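PDB 3LIU: putative cell adhesion protein from Parabacteroides distasonis, which is a putative fimbrillin of the FimA/Mfa1 family, probably a pilus building block with a role in cell adhesion. Local coordinates for residues A[172-186]-A[354-367]. Residues are numbered along the deposited sequence; the frame is centred on the assembly and turned at random. Where two conformers were deposited one is given.
Sequences VRDVASIALAGADIG and VQRNYKYEISLTII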
# COMPACT_ATOMS: atom_id res chain seq x y z
N VAL A 172 -6.07 -0.80 10.04
CA VAL A 172 -4.96 -1.28 9.26
C VAL A 172 -4.83 -0.48 7.98
O VAL A 172 -5.81 -0.31 7.26
CB VAL A 172 -5.08 -2.77 8.93
CG1 VAL A 172 -3.85 -3.24 8.09
CG2 VAL A 172 -5.20 -3.57 10.20
N ARG A 173 -3.63 -0.01 7.69
CA ARG A 173 -3.40 0.81 6.49
C ARG A 173 -3.80 0.05 5.23
O ARG A 173 -3.69 -1.16 5.17
CB ARG A 173 -1.96 1.25 6.37
CG ARG A 173 -1.47 2.19 7.45
CD ARG A 173 0.00 2.56 7.20
NE ARG A 173 0.62 3.33 8.30
CZ ARG A 173 1.06 2.82 9.46
NH1 ARG A 173 0.95 1.55 9.73
NH2 ARG A 173 1.63 3.61 10.37
N ASP A 174 -4.24 0.80 4.22
CA ASP A 174 -4.62 0.24 2.95
C ASP A 174 -3.43 0.30 1.95
O ASP A 174 -3.56 -0.15 0.82
CB ASP A 174 -5.84 1.01 2.39
CG ASP A 174 -7.19 0.62 3.04
OD1 ASP A 174 -7.24 -0.18 4.00
OD2 ASP A 174 -8.23 1.12 2.55
N VAL A 175 -2.28 0.86 2.34
CA VAL A 175 -1.12 0.94 1.48
C VAL A 175 0.03 0.08 2.08
O VAL A 175 -0.01 -0.28 3.26
CB VAL A 175 -0.61 2.41 1.26
CG1 VAL A 175 -1.58 3.23 0.41
CG2 VAL A 175 -0.35 3.09 2.59
N ALA A 176 1.03 -0.20 1.24
CA ALA A 176 2.33 -0.80 1.63
C ALA A 176 3.39 0.25 1.39
O ALA A 176 3.18 1.19 0.60
CB ALA A 176 2.65 -2.09 0.78
N SER A 177 4.55 0.08 2.06
CA SER A 177 5.66 1.00 1.92
C SER A 177 6.80 0.26 1.28
O SER A 177 7.12 -0.85 1.73
CB SER A 177 6.11 1.48 3.30
OG SER A 177 7.38 2.12 3.21
N ILE A 178 7.39 0.82 0.22
CA ILE A 178 8.51 0.17 -0.44
C ILE A 178 9.69 1.12 -0.45
O ILE A 178 9.57 2.30 -0.84
CB ILE A 178 8.18 -0.29 -1.91
CG1 ILE A 178 7.03 -1.28 -1.92
CG2 ILE A 178 9.40 -0.92 -2.59
CD1 ILE A 178 6.51 -1.69 -3.36
N ALA A 179 10.84 0.63 -0.01
CA ALA A 179 12.07 1.44 0.02
C ALA A 179 13.29 0.62 -0.32
O ALA A 179 13.34 -0.58 -0.05
CB ALA A 179 12.24 2.09 1.37
N LEU A 180 14.26 1.30 -0.95
CA LEU A 180 15.58 0.78 -1.19
C LEU A 180 16.44 1.10 0.03
O LEU A 180 16.74 2.27 0.32
CB LEU A 180 16.21 1.42 -2.45
CG LEU A 180 17.62 0.93 -2.82
CD1 LEU A 180 17.59 -0.47 -3.43
CD2 LEU A 180 18.36 1.92 -3.75
N ALA A 181 16.83 0.04 0.74
CA ALA A 181 17.60 0.11 1.96
C ALA A 181 19.08 0.19 1.62
O ALA A 181 19.83 0.80 2.33
CB ALA A 181 17.31 -1.11 2.81
N GLY A 182 19.51 -0.42 0.54
CA GLY A 182 20.91 -0.23 0.12
C GLY A 182 21.18 -0.80 -1.26
O GLY A 182 20.42 -1.61 -1.75
N ALA A 183 22.26 -0.33 -1.89
CA ALA A 183 22.63 -0.81 -3.22
C ALA A 183 24.13 -0.78 -3.38
O ALA A 183 24.67 0.25 -3.76
CB ALA A 183 21.99 0.03 -4.28
N ASP A 184 24.79 -1.89 -3.09
CA ASP A 184 26.25 -1.97 -3.26
C ASP A 184 26.66 -3.06 -4.25
O ASP A 184 25.81 -3.68 -4.87
CB ASP A 184 26.94 -2.16 -1.90
CG ASP A 184 26.39 -3.34 -1.12
OD1 ASP A 184 25.87 -4.29 -1.75
OD2 ASP A 184 26.49 -3.31 0.13
N ILE A 185 27.96 -3.28 -4.39
CA ILE A 185 28.54 -4.10 -5.44
C ILE A 185 29.03 -5.39 -4.84
O ILE A 185 29.34 -5.45 -3.66
CB ILE A 185 29.75 -3.40 -6.17
CG1 ILE A 185 30.81 -2.93 -5.16
CG2 ILE A 185 29.27 -2.24 -6.98
CD1 ILE A 185 32.16 -2.65 -5.72
N GLY A 186 29.14 -6.41 -5.68
CA GLY A 186 29.81 -7.66 -5.33
C GLY A 186 30.37 -8.24 -6.61
O GLY A 186 30.14 -7.70 -7.69
N VAL A 354 3.17 -7.86 -2.87
CA VAL A 354 2.89 -6.61 -2.19
C VAL A 354 1.55 -6.64 -1.48
O VAL A 354 0.50 -6.66 -2.11
CB VAL A 354 2.96 -5.40 -3.17
CG1 VAL A 354 2.70 -4.08 -2.45
CG2 VAL A 354 4.31 -5.38 -3.91
N GLN A 355 1.61 -6.64 -0.14
CA GLN A 355 0.43 -6.74 0.68
C GLN A 355 0.41 -5.55 1.62
O GLN A 355 1.45 -4.97 1.94
CB GLN A 355 0.41 -8.04 1.46
CG GLN A 355 0.46 -9.26 0.59
CD GLN A 355 0.43 -10.55 1.44
OE1 GLN A 355 -0.19 -10.58 2.47
NE2 GLN A 355 1.11 -11.59 0.99
N ARG A 356 -0.80 -5.22 2.07
CA ARG A 356 -1.06 -3.97 2.80
C ARG A 356 -0.36 -3.94 4.18
O ARG A 356 -0.19 -4.96 4.83
CB ARG A 356 -2.57 -3.83 3.00
CG ARG A 356 -3.13 -4.87 4.01
CD ARG A 356 -4.66 -4.99 4.00
NE ARG A 356 -5.25 -3.85 4.63
CZ ARG A 356 -6.49 -3.82 5.16
NH1 ARG A 356 -7.31 -4.85 5.11
NH2 ARG A 356 -6.90 -2.69 5.75
N ASN A 357 0.03 -2.73 4.58
CA ASN A 357 0.47 -2.43 5.93
C ASN A 357 1.77 -3.14 6.34
O ASN A 357 1.97 -3.47 7.50
CB ASN A 357 -0.64 -2.72 6.94
CG ASN A 357 -0.48 -1.91 8.22
OD1 ASN A 357 -0.20 -0.72 8.18
ND2 ASN A 357 -0.66 -2.55 9.35
N TYR A 358 2.62 -3.40 5.34
CA TYR A 358 3.97 -3.89 5.53
C TYR A 358 4.94 -2.92 4.93
O TYR A 358 4.63 -2.23 3.98
CB TYR A 358 4.19 -5.24 4.82
CG TYR A 358 3.46 -6.41 5.45
CD1 TYR A 358 3.89 -6.97 6.65
CD2 TYR A 358 2.33 -6.93 4.86
CE1 TYR A 358 3.22 -8.05 7.22
CE2 TYR A 358 1.63 -7.98 5.43
CZ TYR A 358 2.10 -8.55 6.60
OH TYR A 358 1.41 -9.60 7.13
N LYS A 359 6.14 -2.89 5.50
CA LYS A 359 7.23 -2.12 4.97
C LYS A 359 8.16 -3.13 4.32
O LYS A 359 8.50 -4.16 4.92
CB LYS A 359 7.98 -1.43 6.08
CG LYS A 359 7.26 -0.29 6.70
CD LYS A 359 8.27 0.67 7.28
CE LYS A 359 7.60 1.89 7.78
NZ LYS A 359 8.55 3.02 7.95
N TYR A 360 8.54 -2.82 3.09
CA TYR A 360 9.46 -3.61 2.29
C TYR A 360 10.79 -2.86 2.23
O TYR A 360 10.84 -1.68 1.82
CB TYR A 360 8.89 -3.80 0.89
CG TYR A 360 7.70 -4.68 0.85
CD1 TYR A 360 6.45 -4.21 1.23
CD2 TYR A 360 7.80 -6.00 0.42
CE1 TYR A 360 5.34 -5.04 1.20
CE2 TYR A 360 6.69 -6.83 0.39
CZ TYR A 360 5.48 -6.37 0.80
OH TYR A 360 4.39 -7.22 0.77
N GLU A 361 11.84 -3.51 2.73
CA GLU A 361 13.19 -2.95 2.73
C GLU A 361 14.04 -3.79 1.81
O GLU A 361 14.30 -4.97 2.10
CB GLU A 361 13.77 -2.96 4.14
CG GLU A 361 12.96 -2.19 5.15
CD GLU A 361 13.02 -0.70 4.94
OE1 GLU A 361 13.94 -0.22 4.23
OE2 GLU A 361 12.15 0.01 5.49
N ILE A 362 14.43 -3.19 0.67
CA ILE A 362 15.14 -3.90 -0.42
C ILE A 362 16.63 -3.52 -0.42
O ILE A 362 16.98 -2.34 -0.43
CB ILE A 362 14.49 -3.56 -1.80
CG1 ILE A 362 13.00 -3.97 -1.77
CG2 ILE A 362 15.26 -4.22 -2.96
CD1 ILE A 362 12.22 -3.66 -2.97
N SER A 363 17.50 -4.52 -0.33
CA SER A 363 18.93 -4.32 -0.41
C SER A 363 19.45 -5.02 -1.65
O SER A 363 19.27 -6.24 -1.81
CB SER A 363 19.63 -4.91 0.83
OG SER A 363 19.13 -4.27 1.98
N LEU A 364 20.09 -4.25 -2.52
CA LEU A 364 20.60 -4.77 -3.78
C LEU A 364 22.09 -5.03 -3.76
O LEU A 364 22.86 -4.25 -3.18
CB LEU A 364 20.26 -3.80 -4.90
CG LEU A 364 18.78 -3.56 -5.12
CD1 LEU A 364 18.57 -2.67 -6.40
CD2 LEU A 364 18.05 -4.90 -5.20
N THR A 365 22.51 -6.13 -4.37
CA THR A 365 23.93 -6.40 -4.58
C THR A 365 24.10 -6.39 -6.09
O THR A 365 23.58 -7.27 -6.78
CB THR A 365 24.40 -7.75 -4.02
OG1 THR A 365 24.21 -7.76 -2.60
CG2 THR A 365 25.90 -8.02 -4.33
N ILE A 366 24.80 -5.38 -6.61
CA ILE A 366 25.02 -5.26 -8.04
C ILE A 366 26.31 -5.96 -8.42
O ILE A 366 27.36 -5.66 -7.85
CB ILE A 366 25.02 -3.77 -8.43
CG1 ILE A 366 23.59 -3.23 -8.23
CG2 ILE A 366 25.53 -3.58 -9.88
CD1 ILE A 366 23.55 -1.84 -8.01
N ILE A 367 26.25 -6.90 -9.35
CA ILE A 367 27.40 -7.75 -9.67
C ILE A 367 27.86 -7.68 -11.14
O ILE A 367 28.65 -8.50 -11.60
CB ILE A 367 27.13 -9.24 -9.26
CG1 ILE A 367 26.02 -9.86 -10.12
CG2 ILE A 367 26.77 -9.30 -7.73
CD1 ILE A 367 26.03 -11.39 -10.07
O HOH W 1 9.58 0.62 3.50
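Arg356 reaches across to the segment 172-174 and binds three acceptors there. NE points almost straight at Arg173 O, 3.2 Å away and in the guanidinium plane, while NH2 bonds Val172 O from above its carbonyl plane and makes a 3.1 Å salt bridge with Asp174 OD1. The side chain runs alongside that of Asp174, carboxylate and guanidinium planes 71° apart, and the bend at chi3 (-74°) turns the guanidinium back onto it. A leucine in its place would probably leave the Asp174 charge without this mate and both carbonyls without their side-chain donor. Arg356 NH1 also holds Gly221 O, and Arg356 N is bound by Glu286.

Asn357 answers with its amide: OD1 accepts Arg173 NH1 at 3.0 Å on an in-plane lone pair, the two flat groups only 26° apart. Val172 CG1 lies against Asn357 CB at 3.4 Å. Asn357 also suits its place because its backbone adopts a left-handed conformation, which asparagine tolerates well.

Beyond, strands 176-185 and 358-366 run parallel. On one face Ile178 CG2 meets Ile362 CD1, and the Leu180 side chain crosses that of Leu364 at about a right angle, Leu180 CD1 3.7 Å from Leu364 CG; Ile178, Leu180 and Leu364 pack against Leu309 and Val311 of strand 308-319. On the other, a water links Ser177 OG and Tyr360 O, and Glu281 holds Ser177 and Lys359. Ala181 N and, weakly, Gly182 N share Ile362 O, marking a beta bulge in a parallel strand pair, consistent with the transthyretin-like beta architecture of the FimA/Mfa1 family.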